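Local coordinates for filamentation induced by cAMP protein Fic (Desulfovibrio alaskensis, PDB 4RGL) that belongs to the largely helical Fic/DOC family and carries a C-terminal domain related to helix-turn-helix proteins, at residues L40-R43 with L44-E47; V216-D219 with R220-D223. All coordinates share one frame; numbering follows the deposited sequence.

Contact 1. Residues L40-R43 with L44-E47; sequences LTPR and LRRE
Leu40 lays its branched end across the side chains of Leu44 and Arg45, its CD1 lying 3.8 Å from Leu44 CB and its CG 3.7 Å from Arg45 CG. The setting is the N-terminal first turn of helix 42-59, with Thr41 at the N-cap position and Pro42 opening the helix, where its ring nitrogen has no hydrogen to offer. With CG swung opposite its own backbone N (chi1 -168°), Leu40 folds forward over the turn, so that a residue still in the loop packs on two that are already helical. Arg45 also reaches back: its chain, extended from CG to NE, carries the guanidinium under the carbonyl of Leu40, and Leu40 O sits 3.0 Å above the guanidinium plane, displaced toward its rim. From that position it meets a flat face, at an angle too poor for a hydrogen bond from NH1 or NH2. The partly negative carbonyl oxygen probably finds this cationic face favourable. On Thr41, OG1 meets the branch point of Leu44, 3.3 Å from CG. The backbone ladder starts at the same residue, for Arg45 N bonds to Thr41 O at 3.0 Å and nearly straight, at 170°. The next rungs run from Arg46 N to Pro42 O and, at 2.7 Å, from Glu47 N to Arg43 O.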
# COMPACT_ATOMS: atom_id res chain seq x y z
N LEU A 40 9.04 -4.92 -8.82
CA LEU A 40 7.72 -4.66 -8.25
C LEU A 40 6.62 -5.14 -9.22
O LEU A 40 6.23 -4.41 -10.14
CB LEU A 40 7.56 -3.15 -7.95
CG LEU A 40 6.35 -2.74 -7.08
CD1 LEU A 40 6.49 -3.29 -5.67
CD2 LEU A 40 6.21 -1.23 -7.03
N THR A 41 6.15 -6.40 -9.04
CA THR A 41 5.12 -7.01 -9.89
C THR A 41 3.71 -6.48 -9.50
O THR A 41 3.56 -5.83 -8.46
CB THR A 41 5.19 -8.55 -9.78
OG1 THR A 41 4.94 -8.94 -8.43
CG2 THR A 41 6.53 -9.11 -10.24
N PRO A 42 2.64 -6.78 -10.31
CA PRO A 42 1.29 -6.30 -9.95
C PRO A 42 0.82 -6.86 -8.60
O PRO A 42 0.14 -6.16 -7.84
CB PRO A 42 0.42 -6.81 -11.10
CG PRO A 42 1.36 -7.08 -12.21
CD PRO A 42 2.62 -7.52 -11.58
N ARG A 43 1.21 -8.13 -8.28
CA ARG A 43 0.85 -8.76 -7.01
C ARG A 43 1.49 -8.02 -5.83
O ARG A 43 0.82 -7.77 -4.83
CB ARG A 43 1.27 -10.24 -7.00
CG ARG A 43 0.35 -11.13 -7.82
CD ARG A 43 0.79 -12.59 -7.79
NE ARG A 43 -0.21 -13.46 -8.42
CZ ARG A 43 -0.23 -13.74 -9.72
NH1 ARG A 43 0.69 -13.22 -10.54
NH2 ARG A 43 -1.16 -14.54 -10.22
N LEU A 44 2.78 -7.61 -5.98
CA LEU A 44 3.49 -6.86 -4.93
C LEU A 44 2.86 -5.47 -4.72
O LEU A 44 2.65 -5.06 -3.58
CB LEU A 44 4.98 -6.72 -5.27
CG LEU A 44 5.76 -8.04 -5.34
CD1 LEU A 44 7.18 -7.81 -5.85
CD2 LEU A 44 5.79 -8.76 -3.99
N ARG A 45 2.50 -4.77 -5.84
CA ARG A 45 1.78 -3.49 -5.76
C ARG A 45 0.47 -3.67 -5.00
O ARG A 45 0.13 -2.85 -4.15
CB ARG A 45 1.50 -2.92 -7.16
CG ARG A 45 2.72 -2.44 -7.89
CD ARG A 45 2.33 -1.69 -9.15
NE ARG A 45 3.49 -1.31 -9.95
CZ ARG A 45 3.99 -2.05 -10.93
NH1 ARG A 45 3.43 -3.22 -11.24
NH2 ARG A 45 5.05 -1.64 -11.62
N ARG A 46 -0.25 -4.78 -5.29
CA ARG A 46 -1.51 -5.08 -4.63
C ARG A 46 -1.28 -5.41 -3.15
O ARG A 46 -2.00 -4.89 -2.29
CB ARG A 46 -2.23 -6.24 -5.34
CG ARG A 46 -3.62 -6.57 -4.77
CD ARG A 46 -4.57 -5.35 -4.79
NE ARG A 46 -4.75 -4.81 -6.14
CZ ARG A 46 -5.66 -5.26 -7.00
NH1 ARG A 46 -6.45 -6.27 -6.67
NH2 ARG A 46 -5.76 -4.72 -8.20
N GLU A 47 -0.25 -6.24 -2.83
CA GLU A 47 0.08 -6.58 -1.45
C GLU A 47 0.28 -5.32 -0.62
O GLU A 47 -0.28 -5.20 0.46
CB GLU A 47 1.35 -7.46 -1.39
CG GLU A 47 1.14 -8.89 -1.86
CD GLU A 47 2.38 -9.76 -1.80
OE1 GLU A 47 3.32 -9.41 -1.04
OE2 GLU A 47 2.40 -10.82 -2.47

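Contact 2. Residues V216-D219 with R220-D223; sequences VIRD and RQED
Two first torsions set the pairing: Val216 holds CG1 opposite its backbone N (chi1 179°), while Arg220 turns CG opposite its carbonyl carbon (chi1 -60°) and then runs extended from CG to NE. Both choices send the chains off alongside each other in one direction. The methyl CG1 of Val216 rests over the centre of the Arg220 guanidinium, 3.5 Å above its plane, and is 3.6 Å from Arg220 CZ. The cationic group thus presents a flat face to a buried aliphatic residue and keeps its N-H groups directed around the rim, where NH2 forms a salt bridge with Asp250 of helix 238-257. The backbone joins the same two residues, Arg220 N donating to Val216 O over 2.8 Å with an N-H...O angle of 144°. The motif is a helix-to-helix junction: helix 214-219 ends as Arg220 leaves helical geometry, and the same residue occupies the N-cap position of helix 221-234. The following step no longer fits the ladder, since Ile217 O lies 3.0 Å from Gln221 N but at an angle too poor for a hydrogen bond. The Gln221 side chain packs by CB against Arg218 O, 3.3 Å away, and approaches a bound unknown ligand. On the first helix, Arg218 and Asp219 form a salt bridge between neighbours. Arg218 NE, 3.2 Å from Asp219 OD1, directs its N-H within the guanidinium plane, whereas the oxygen receives it from above the carboxylate plane; a second bond from NH2 is weak. A water weakly spans the junction between Asp219 O and Glu222 N.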
# COMPACT_ATOMS: atom_id res chain seq x y z
N VAL A 216 3.24 1.73 9.57
CA VAL A 216 4.10 2.36 10.57
C VAL A 216 3.25 3.28 11.47
O VAL A 216 3.37 3.24 12.69
CB VAL A 216 5.28 3.14 9.91
CG1 VAL A 216 6.15 3.82 10.96
CG2 VAL A 216 6.11 2.23 9.02
N ILE A 217 2.35 4.08 10.84
CA ILE A 217 1.47 5.00 11.56
C ILE A 217 0.52 4.22 12.48
O ILE A 217 0.20 4.68 13.57
CB ILE A 217 0.68 5.89 10.56
CG1 ILE A 217 1.64 6.61 9.59
CG2 ILE A 217 -0.23 6.89 11.29
CD1 ILE A 217 0.95 7.21 8.34
N ARG A 218 0.08 3.02 12.04
CA ARG A 218 -0.81 2.15 12.84
C ARG A 218 -0.07 1.60 14.07
O ARG A 218 -0.66 1.51 15.16
CB ARG A 218 -1.34 1.00 11.98
CG ARG A 218 -2.28 0.04 12.72
CD ARG A 218 -2.42 -1.27 11.97
NE ARG A 218 -1.13 -1.96 11.87
CZ ARG A 218 -0.85 -2.88 10.95
NH1 ARG A 218 -1.74 -3.18 10.02
NH2 ARG A 218 0.34 -3.45 10.92
N ASP A 219 1.20 1.21 13.90
CA ASP A 219 1.98 0.65 14.99
C ASP A 219 2.47 1.76 15.95
O ASP A 219 2.65 1.51 17.15
CB ASP A 219 3.17 -0.15 14.44
CG ASP A 219 2.75 -1.37 13.61
OD1 ASP A 219 1.55 -1.76 13.67
OD2 ASP A 219 3.62 -1.94 12.91
N ARG A 220 2.64 2.99 15.43
CA ARG A 220 3.04 4.15 16.25
C ARG A 220 1.85 5.06 16.50
O ARG A 220 2.01 6.28 16.62
CB ARG A 220 4.18 4.94 15.57
CG ARG A 220 5.43 4.13 15.31
CD ARG A 220 6.47 4.97 14.62
NE ARG A 220 7.62 4.18 14.19
CZ ARG A 220 8.62 4.65 13.47
NH1 ARG A 220 8.61 5.92 13.07
NH2 ARG A 220 9.62 3.87 13.11
N GLN A 221 0.64 4.47 16.58
CA GLN A 221 -0.62 5.21 16.67
C GLN A 221 -0.65 6.14 17.91
O GLN A 221 -0.98 7.32 17.77
CB GLN A 221 -1.79 4.23 16.72
CG GLN A 221 -3.13 4.87 16.36
CD GLN A 221 -4.23 3.84 16.25
OE1 GLN A 221 -4.01 2.70 15.81
NE2 GLN A 221 -5.45 4.25 16.55
N GLU A 222 -0.26 5.62 19.10
CA GLU A 222 -0.26 6.42 20.33
C GLU A 222 0.65 7.67 20.18
O GLU A 222 0.25 8.77 20.55
CB GLU A 222 0.19 5.57 21.54
CG GLU A 222 0.04 6.29 22.88
CD GLU A 222 0.57 5.53 24.08
OE1 GLU A 222 1.78 5.20 24.08
OE2 GLU A 222 -0.19 5.37 25.06
N ASP A 223 1.88 7.48 19.60
CA ASP A 223 2.83 8.59 19.38
C ASP A 223 2.33 9.51 18.28
O ASP A 223 2.45 10.73 18.40
CB ASP A 223 4.23 8.05 19.02
CG ASP A 223 4.90 7.24 20.12
OD1 ASP A 223 4.16 6.57 20.90
OD2 ASP A 223 6.14 7.18 20.14
O HOH W 1 0.70 2.32 19.73

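In the fold
From the N terminus the chain passes through helix 16-32 and then turns into helix 42-59, whose beginning contact 1 marks. Contact 2 comes much later, where helix 214-219 gives way to helix 221-234. Both are local, each closing about a single turn, and they follow in series without nesting or crossing. The centres of contact 1 and contact 2 lie about 24 Å apart. The nearest atoms of contact 1 and contact 2 are about 10 Å apart, so the two do not meet directly. Helix 42-59 nonetheless relates them: contact 1 opens it, and farther along Ala55, Ala58 and Ile59 meet Ile217 or Arg218 of contact 2. Helix 238-257 also packs on contact 2, through Ala247, Met244 and Phe243.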